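Local coordinates for protein importin-95 (Chaetomium thermophilum, PDB 4XRI) that probably acts as a nuclear import receptor of the importin beta family, carrying protein cargo into the nucleus and binding a small GTPase, at residues A[251-256]-A[292-297]; A[297-302]-A[323-328]. The protein carries 2 engineered substitutions. All coordinates share one frame; numbering follows the deposited sequence.

Interaction 1 (A[251-256]-A[292-297]); sequences GCLNRI and VEFWST
Asn254 reaches from helix 243-260 to the backbone of Phe294, and its amide shows how one polar side chain can pack between two helices. From CB the chain turns with CG anti to the carbonyl carbon (chi1 -66°), which carries the amide across the interface. CG settles 3.9 Å from the CA of Phe294. OD1 presses closest, 3.1 Å from Phe294 CB, and sits at the edge of the phenyl ring near its plane, 3.5 Å from Phe294 CD1; amide and ring planes are turned 39° apart. The other branch, ND2, passes 3.5 Å from the CG of Glu293, and it donates a hydrogen bond to the carbonyl oxygen of Leu290, one turn earlier on helix 285-310. The segments run side by side and parallel, axes 9.3 Å apart, as expected of next-but-one helices in the HEAT-repeat solenoid, with helix 265-280 intervening along the chain. Beyond the amide, Phe294 CE1 lies 3.9 Å from the CG of Leu253, an apolar contact bordered by Leu272 and Thr276 of that intervening helix. Thr297 brings its methyl CG2 to the Asn254 O (3.9 Å), while its hydroxyl OG1 turns back to bond Glu293 O at 2.8 Å. That oxygen also takes the Thr297 N-H, the two donors arriving from opposite faces of the carbonyl plane.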
ATOM      1  N   GLY A 251      -8.941  -5.735 -22.897  1.00 41.71           N
ATOM      2  CA  GLY A 251      -8.952  -4.772 -21.815  1.00 40.39           C
ATOM      3  C   GLY A 251     -10.363  -4.612 -21.286  1.00 41.67           C
ATOM      4  O   GLY A 251     -10.584  -4.524 -20.081  1.00 48.29           O
ATOM      5  N   CYS A 252     -11.320  -4.573 -22.208  1.00 44.81           N
ATOM      6  CA  CYS A 252     -12.736  -4.513 -21.865  1.00 48.49           C
ATOM      7  C   CYS A 252     -13.143  -5.755 -21.078  1.00 48.18           C
ATOM      8  O   CYS A 252     -13.859  -5.672 -20.080  1.00 45.46           O
ATOM      9  CB  CYS A 252     -13.581  -4.386 -23.137  1.00 51.55           C
ATOM     10  SG  CYS A 252     -15.293  -3.905 -22.888  1.00 65.44           S
ATOM     11  N   LEU A 253     -12.670  -6.907 -21.542  1.00 47.65           N
ATOM     12  CA  LEU A 253     -13.003  -8.188 -20.938  1.00 41.67           C
ATOM     13  C   LEU A 253     -12.453  -8.289 -19.515  1.00 36.05           C
ATOM     14  O   LEU A 253     -13.115  -8.816 -18.619  1.00 35.85           O
ATOM     15  CB  LEU A 253     -12.464  -9.327 -21.807  1.00 39.17           C
ATOM     16  CG  LEU A 253     -13.060 -10.719 -21.613  1.00 48.08           C
ATOM     17  CD1 LEU A 253     -14.579 -10.644 -21.623  1.00 48.56           C
ATOM     18  CD2 LEU A 253     -12.560 -11.654 -22.711  1.00 40.36           C
ATOM     19  N   ASN A 254     -11.243  -7.773 -19.316  1.00 36.54           N
ATOM     20  CA  ASN A 254     -10.602  -7.779 -18.004  1.00 37.87           C
ATOM     21  C   ASN A 254     -11.369  -6.947 -16.989  1.00 38.76           C
ATOM     22  O   ASN A 254     -11.474  -7.319 -15.820  1.00 44.34           O
ATOM     23  CB  ASN A 254      -9.166  -7.265 -18.106  1.00 38.20           C
ATOM     24  CG  ASN A 254      -8.273  -8.193 -18.910  1.00 43.42           C
ATOM     25  OD1 ASN A 254      -8.646  -9.327 -19.203  1.00 40.55           O
ATOM     26  ND2 ASN A 254      -7.088  -7.714 -19.269  1.00 41.54           N
ATOM     27  N   ARG A 255     -11.905  -5.821 -17.444  1.00 39.95           N
ATOM     28  CA  ARG A 255     -12.699  -4.955 -16.583  1.00 42.33           C
ATOM     29  C   ARG A 255     -14.044  -5.599 -16.270  1.00 40.77           C
ATOM     30  O   ARG A 255     -14.562  -5.467 -15.160  1.00 42.93           O
ATOM     31  CB  ARG A 255     -12.893  -3.581 -17.230  1.00 56.30           C
ATOM     32  CG  ARG A 255     -11.661  -2.706 -17.134  1.00 69.82           C
ATOM     33  CD  ARG A 255     -11.794  -1.409 -17.913  1.00 78.24           C
ATOM     34  NE  ARG A 255     -10.507  -0.718 -17.962  1.00 81.41           N
ATOM     35  CZ  ARG A 255     -10.322   0.510 -18.434  1.00 81.72           C
ATOM     36  NH1 ARG A 255     -11.346   1.206 -18.906  1.00 77.49           N
ATOM     37  NH2 ARG A 255      -9.106   1.041 -18.430  1.00 84.02           N
ATOM     38  N   ILE A 256     -14.600  -6.301 -17.253  1.00 39.19           N
ATOM     39  CA  ILE A 256     -15.852  -7.024 -17.063  1.00 40.23           C
ATOM     40  C   ILE A 256     -15.699  -8.095 -15.986  1.00 47.86           C
ATOM     41  O   ILE A 256     -16.531  -8.209 -15.082  1.00 45.12           O
ATOM     42  CB  ILE A 256     -16.332  -7.675 -18.376  1.00 43.23           C
ATOM     43  CG1 ILE A 256     -16.886  -6.608 -19.325  1.00 44.86           C
ATOM     44  CG2 ILE A 256     -17.389  -8.736 -18.097  1.00 38.43           C
ATOM     45  CD1 ILE A 256     -17.158  -7.113 -20.721  1.00 40.51           C
ATOM     46  N   VAL A 292      -3.118 -12.711 -20.322  1.00 38.34           N
ATOM     47  CA  VAL A 292      -2.520 -13.209 -19.087  1.00 37.45           C
ATOM     48  C   VAL A 292      -3.108 -12.452 -17.903  1.00 46.02           C
ATOM     49  O   VAL A 292      -3.418 -13.036 -16.862  1.00 42.92           O
ATOM     50  CB  VAL A 292      -0.981 -13.064 -19.094  1.00 36.88           C
ATOM     51  CG1 VAL A 292      -0.417 -13.242 -17.689  1.00 36.38           C
ATOM     52  CG2 VAL A 292      -0.365 -14.067 -20.047  1.00 36.69           C
ATOM     53  N   GLU A 293      -3.266 -11.144 -18.082  1.00 43.59           N
ATOM     54  CA  GLU A 293      -3.875 -10.289 -17.073  1.00 45.11           C
ATOM     55  C   GLU A 293      -5.307 -10.720 -16.770  1.00 38.62           C
ATOM     56  O   GLU A 293      -5.780 -10.584 -15.638  1.00 41.17           O
ATOM     57  CB  GLU A 293      -3.841  -8.829 -17.534  1.00 43.60           C
ATOM     58  CG  GLU A 293      -4.676  -7.867 -16.697  1.00 51.59           C
ATOM     59  CD  GLU A 293      -4.138  -7.686 -15.290  1.00 65.14           C
ATOM     60  OE1 GLU A 293      -2.951  -7.995 -15.055  1.00 71.59           O
ATOM     61  OE2 GLU A 293      -4.906  -7.231 -14.416  1.00 67.29           O
ATOM     62  N   PHE A 294      -5.993 -11.242 -17.784  1.00 43.99           N
ATOM     63  CA  PHE A 294      -7.341 -11.772 -17.603  1.00 35.40           C
ATOM     64  C   PHE A 294      -7.362 -12.835 -16.520  1.00 34.56           C
ATOM     65  O   PHE A 294      -8.219 -12.820 -15.632  1.00 37.56           O
ATOM     66  CB  PHE A 294      -7.882 -12.360 -18.910  1.00 37.24           C
ATOM     67  CG  PHE A 294      -9.215 -13.047 -18.762  1.00 40.14           C
ATOM     68  CD1 PHE A 294     -10.393 -12.329 -18.884  1.00 36.55           C
ATOM     69  CD2 PHE A 294      -9.290 -14.409 -18.503  1.00 37.96           C
ATOM     70  CE1 PHE A 294     -11.617 -12.953 -18.749  1.00 37.78           C
ATOM     71  CE2 PHE A 294     -10.512 -15.034 -18.364  1.00 36.46           C
ATOM     72  CZ  PHE A 294     -11.675 -14.307 -18.490  1.00 35.66           C
ATOM     73  N   TRP A 295      -6.414 -13.761 -16.603  1.00 35.79           N
ATOM     74  CA  TRP A 295      -6.362 -14.875 -15.668  1.00 34.59           C
ATOM     75  C   TRP A 295      -5.764 -14.470 -14.332  1.00 39.68           C
ATOM     76  O   TRP A 295      -6.056 -15.078 -13.306  1.00 37.71           O
ATOM     77  CB  TRP A 295      -5.589 -16.035 -16.287  1.00 36.58           C
ATOM     78  CG  TRP A 295      -6.448 -16.773 -17.244  1.00 37.35           C
ATOM     79  CD1 TRP A 295      -6.355 -16.784 -18.606  1.00 33.94           C
ATOM     80  CD2 TRP A 295      -7.587 -17.571 -16.909  1.00 36.10           C
ATOM     81  NE1 TRP A 295      -7.353 -17.565 -19.137  1.00 39.48           N
ATOM     82  CE2 TRP A 295      -8.122 -18.057 -18.119  1.00 34.62           C
ATOM     83  CE3 TRP A 295      -8.197 -17.929 -15.704  1.00 37.01           C
ATOM     84  CZ2 TRP A 295      -9.240 -18.891 -18.152  1.00 35.16           C
ATOM     85  CZ3 TRP A 295      -9.304 -18.754 -15.740  1.00 36.94           C
ATOM     86  CH2 TRP A 295      -9.817 -19.223 -16.955  1.00 35.78           C
ATOM     87  N   SER A 296      -4.955 -13.417 -14.345  1.00 40.54           N
ATOM     88  CA  SER A 296      -4.492 -12.809 -13.108  1.00 41.42           C
ATOM     89  C   SER A 296      -5.676 -12.186 -12.374  1.00 43.02           C
ATOM     90  O   SER A 296      -5.787 -12.284 -11.151  1.00 47.33           O
ATOM     91  CB  SER A 296      -3.413 -11.759 -13.387  1.00 45.48           C
ATOM     92  OG  SER A 296      -2.203 -12.373 -13.798  1.00 49.16           O
ATOM     93  N   THR A 297      -6.573 -11.567 -13.138  1.00 41.47           N
ATOM     94  CA  THR A 297      -7.767 -10.951 -12.573  1.00 43.34           C
ATOM     95  C   THR A 297      -8.707 -12.007 -11.997  1.00 45.66           C
ATOM     96  O   THR A 297      -9.256 -11.830 -10.909  1.00 45.13           O
ATOM     97  CB  THR A 297      -8.528 -10.112 -13.620  1.00 41.49           C
ATOM     98  OG1 THR A 297      -7.663  -9.099 -14.147  1.00 38.19           O
ATOM     99  CG2 THR A 297      -9.743  -9.448 -12.988  1.00 43.37           C
TER

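Interaction 2 (A[297-302]-A[323-328])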
ATOM      1  N   THR A 297      -6.573 -11.567 -13.138  1.00 41.47           N
ATOM      2  CA  THR A 297      -7.767 -10.951 -12.573  1.00 43.34           C
ATOM      3  C   THR A 297      -8.707 -12.007 -11.997  1.00 45.66           C
ATOM      4  O   THR A 297      -9.256 -11.830 -10.909  1.00 45.13           O
ATOM      5  CB  THR A 297      -8.528 -10.112 -13.620  1.00 41.49           C
ATOM      6  OG1 THR A 297      -7.663  -9.099 -14.147  1.00 38.19           O
ATOM      7  CG2 THR A 297      -9.743  -9.448 -12.988  1.00 43.37           C
ATOM      8  N   VAL A 298      -8.891 -13.096 -12.737  1.00 41.61           N
ATOM      9  CA  VAL A 298      -9.705 -14.217 -12.278  1.00 41.84           C
ATOM     10  C   VAL A 298      -9.151 -14.779 -10.974  1.00 35.78           C
ATOM     11  O   VAL A 298      -9.890 -15.010 -10.018  1.00 43.86           O
ATOM     12  CB  VAL A 298      -9.766 -15.342 -13.332  1.00 39.63           C
ATOM     13  CG1 VAL A 298     -10.400 -16.591 -12.740  1.00 39.55           C
ATOM     14  CG2 VAL A 298     -10.526 -14.881 -14.558  1.00 40.00           C
ATOM     15  N   CYS A 299      -7.838 -14.985 -10.942  1.00 39.14           N
ATOM     16  CA  CYS A 299      -7.172 -15.548  -9.776  1.00 36.58           C
ATOM     17  C   CYS A 299      -7.288 -14.632  -8.564  1.00 47.57           C
ATOM     18  O   CYS A 299      -7.571 -15.093  -7.460  1.00 44.93           O
ATOM     19  CB  CYS A 299      -5.702 -15.831 -10.089  1.00 36.04           C
ATOM     20  SG  CYS A 299      -5.451 -17.289 -11.136  1.00 40.25           S
ATOM     21  N   GLU A 300      -7.078 -13.335  -8.776  1.00 45.46           N
ATOM     22  CA  GLU A 300      -7.200 -12.356  -7.702  1.00 52.82           C
ATOM     23  C   GLU A 300      -8.600 -12.366  -7.097  1.00 46.83           C
ATOM     24  O   GLU A 300      -8.757 -12.385  -5.876  1.00 44.90           O
ATOM     25  CB  GLU A 300      -6.856 -10.956  -8.211  1.00 47.86           C
ATOM     26  CG  GLU A 300      -5.365 -10.721  -8.394  1.00 47.71           C
ATOM     27  CD  GLU A 300      -5.056  -9.404  -9.078  1.00 63.85           C
ATOM     28  OE1 GLU A 300      -5.994  -8.771  -9.608  1.00 67.37           O
ATOM     29  OE2 GLU A 300      -3.873  -9.000  -9.088  1.00 72.11           O
ATOM     30  N   GLU A 301      -9.612 -12.366  -7.961  1.00 42.58           N
ATOM     31  CA  GLU A 301     -11.002 -12.430  -7.523  1.00 43.09           C
ATOM     32  C   GLU A 301     -11.272 -13.687  -6.712  1.00 46.22           C
ATOM     33  O   GLU A 301     -11.867 -13.628  -5.634  1.00 48.15           O
ATOM     34  CB  GLU A 301     -11.952 -12.383  -8.723  1.00 49.23           C
ATOM     35  CG  GLU A 301     -12.194 -10.993  -9.267  1.00 65.00           C
ATOM     36  CD  GLU A 301     -12.932 -10.104  -8.286  1.00 68.41           C
ATOM     37  OE1 GLU A 301     -14.001 -10.521  -7.790  1.00 59.93           O
ATOM     38  OE2 GLU A 301     -12.434  -8.995  -8.002  1.00 76.37           O
ATOM     39  N   GLU A 302     -10.835 -14.825  -7.237  1.00 43.82           N
ATOM     40  CA  GLU A 302     -11.120 -16.104  -6.606  1.00 45.25           C
ATOM     41  C   GLU A 302     -10.319 -16.299  -5.317  1.00 46.34           C
ATOM     42  O   GLU A 302     -10.783 -16.960  -4.392  1.00 51.48           O
ATOM     43  CB  GLU A 302     -10.856 -17.245  -7.588  1.00 36.65           C
ATOM     44  CG  GLU A 302     -11.786 -17.203  -8.795  1.00 43.47           C
ATOM     45  CD  GLU A 302     -11.888 -18.526  -9.533  1.00 47.06           C
ATOM     46  OE1 GLU A 302     -10.864 -19.227  -9.656  1.00 34.94           O
ATOM     47  OE2 GLU A 302     -13.005 -18.870  -9.978  1.00 43.56           O
ATOM     48  N   ASN A 323     -14.833 -21.608  -9.330  1.00 43.81           N
ATOM     49  CA  ASN A 323     -13.594 -22.360  -9.526  1.00 47.77           C
ATOM     50  C   ASN A 323     -13.055 -22.284 -10.956  1.00 44.29           C
ATOM     51  O   ASN A 323     -12.609 -23.290 -11.508  1.00 45.42           O
ATOM     52  CB  ASN A 323     -13.799 -23.829  -9.144  1.00 52.63           C
ATOM     53  CG  ASN A 323     -13.050 -24.215  -7.884  1.00 59.58           C
ATOM     54  OD1 ASN A 323     -11.961 -23.709  -7.615  1.00 62.17           O
ATOM     55  ND2 ASN A 323     -13.638 -25.112  -7.099  1.00 66.04           N
ATOM     56  N   PHE A 324     -13.103 -21.094 -11.548  1.00 38.65           N
ATOM     57  CA  PHE A 324     -12.642 -20.893 -12.922  1.00 41.18           C
ATOM     58  C   PHE A 324     -11.195 -21.324 -13.114  1.00 43.53           C
ATOM     59  O   PHE A 324     -10.876 -22.069 -14.042  1.00 40.48           O
ATOM     60  CB  PHE A 324     -12.794 -19.426 -13.328  1.00 40.64           C
ATOM     61  CG  PHE A 324     -14.213 -19.009 -13.584  1.00 41.05           C
ATOM     62  CD1 PHE A 324     -15.157 -19.929 -14.007  1.00 37.18           C
ATOM     63  CD2 PHE A 324     -14.602 -17.695 -13.400  1.00 41.58           C
ATOM     64  CE1 PHE A 324     -16.463 -19.543 -14.242  1.00 39.61           C
ATOM     65  CE2 PHE A 324     -15.902 -17.304 -13.633  1.00 38.36           C
ATOM     66  CZ  PHE A 324     -16.835 -18.228 -14.055  1.00 44.34           C
ATOM     67  N   ALA A 325     -10.326 -20.843 -12.229  1.00 41.26           N
ATOM     68  CA  ALA A 325      -8.896 -21.125 -12.313  1.00 42.26           C
ATOM     69  C   ALA A 325      -8.601 -22.615 -12.176  1.00 44.78           C
ATOM     70  O   ALA A 325      -7.780 -23.163 -12.912  1.00 40.52           O
ATOM     71  CB  ALA A 325      -8.147 -20.343 -11.250  1.00 34.44           C
ATOM     72  N   ARG A 326      -9.285 -23.264 -11.239  1.00 43.88           N
ATOM     73  CA  ARG A 326      -9.118 -24.694 -11.004  1.00 49.18           C
ATOM     74  C   ARG A 326      -9.451 -25.500 -12.258  1.00 48.65           C
ATOM     75  O   ARG A 326      -8.669 -26.344 -12.698  1.00 36.51           O
ATOM     76  CB  ARG A 326      -9.997 -25.145  -9.834  1.00 50.47           C
ATOM     77  CG  ARG A 326      -9.802 -26.591  -9.421  1.00 51.80           C
ATOM     78  CD  ARG A 326     -10.774 -26.978  -8.316  1.00 64.08           C
ATOM     79  NE  ARG A 326     -10.542 -28.336  -7.831  1.00 78.38           N
ATOM     80  CZ  ARG A 326     -11.022 -29.430  -8.411  1.00 89.68           C
ATOM     81  NH1 ARG A 326     -11.763 -29.330  -9.505  1.00 92.96           N
ATOM     82  NH2 ARG A 326     -10.758 -30.626  -7.901  1.00 92.01           N
ATOM     83  N   VAL A 327     -10.618 -25.221 -12.828  1.00 42.24           N
ATOM     84  CA  VAL A 327     -11.063 -25.872 -14.054  1.00 43.24           C
ATOM     85  C   VAL A 327     -10.103 -25.613 -15.216  1.00 46.11           C
ATOM     86  O   VAL A 327      -9.832 -26.504 -16.021  1.00 45.94           O
ATOM     87  CB  VAL A 327     -12.484 -25.397 -14.445  1.00 44.06           C
ATOM     88  CG1 VAL A 327     -12.870 -25.902 -15.833  1.00 41.35           C
ATOM     89  CG2 VAL A 327     -13.500 -25.847 -13.404  1.00 45.32           C
ATOM     90  N   ALA A 328      -9.573 -24.397 -15.282  1.00 37.52           N
ATOM     91  CA  ALA A 328      -8.761 -23.970 -16.418  1.00 41.46           C
ATOM     92  C   ALA A 328      -7.292 -24.373 -16.309  1.00 43.46           C
ATOM     93  O   ALA A 328      -6.519 -24.147 -17.240  1.00 36.01           O
ATOM     94  CB  ALA A 328      -8.864 -22.464 -16.586  1.00 35.79           C
TER
HETATM   95  O   HOH W   1     -10.489 -21.843  -8.751  1.00 48.38           O
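Glu302 offers both carboxylate oxygens to the first turn of helix 324-340, illustrating how an acid on one helix can satisfy amides that a helix start cannot bond internally. OE2 accepts the N-H of Phe324 at 2.7 Å through its syn lone pair, though the bond is bent to 144° at the hydrogen. OE1 takes the Ala325 N-H at 3.1 Å; this bond is straighter (164°), with the donor on the syn side but tilted out of the carboxylate plane. A chain extended beyond CG carries the group this far. OE2 has another partner in the hydroxyl of Tyr261. The third amide, Arg326 N, donates to a water 3.1 Å away. That water lies within hydrogen-bonding distance of Glu302 OE1 and Asn323 OD1, though it cannot be told which of the acceptors around it take its protons. Asn323 holds the N-cap position, yet its side chain makes no capping bond. The carboxylate thus lies at the positive end of the helix dipole, which would be expected to stabilise its negative charge. These are successive helices of the HEAT-repeat superhelix, joined by a loop; their segments here run at 129° to each other. Apolar packing flanks the polar core: Val298 CG1 lies 3.8 Å from Phe324 CB and at the edge of its ring, the two side chains crossing at about a right angle. Cys299 SG stands 4.1 Å from Ala325 CB, with Leu364 and Tyr365 of helix 354-369 alongside. The Ala325 O is hydrogen-bonded to Tyr365 OH and to Thr329 OG1.

Helix 285-310 serves both contacts, meeting helix 243-260 through residues 292-297 and helix 324-340 through residues 297-302; the centres are about 11 Å apart. Thr297 belongs to both segments: its methyl takes part in interaction 1, whereas in interaction 2 it only marks the start of the segment and touches nothing of 323-328. Trp295 joins the two directly. Its CH2 packs 3.4 Å from Ala328 CB and its CZ3 4.0 Å from Phe324 O, while Phe294 CD2 lies over one face of its indole. The two contacts follow one another along helix 285-310, interaction 1 on the earlier turns and interaction 2 on the later ones.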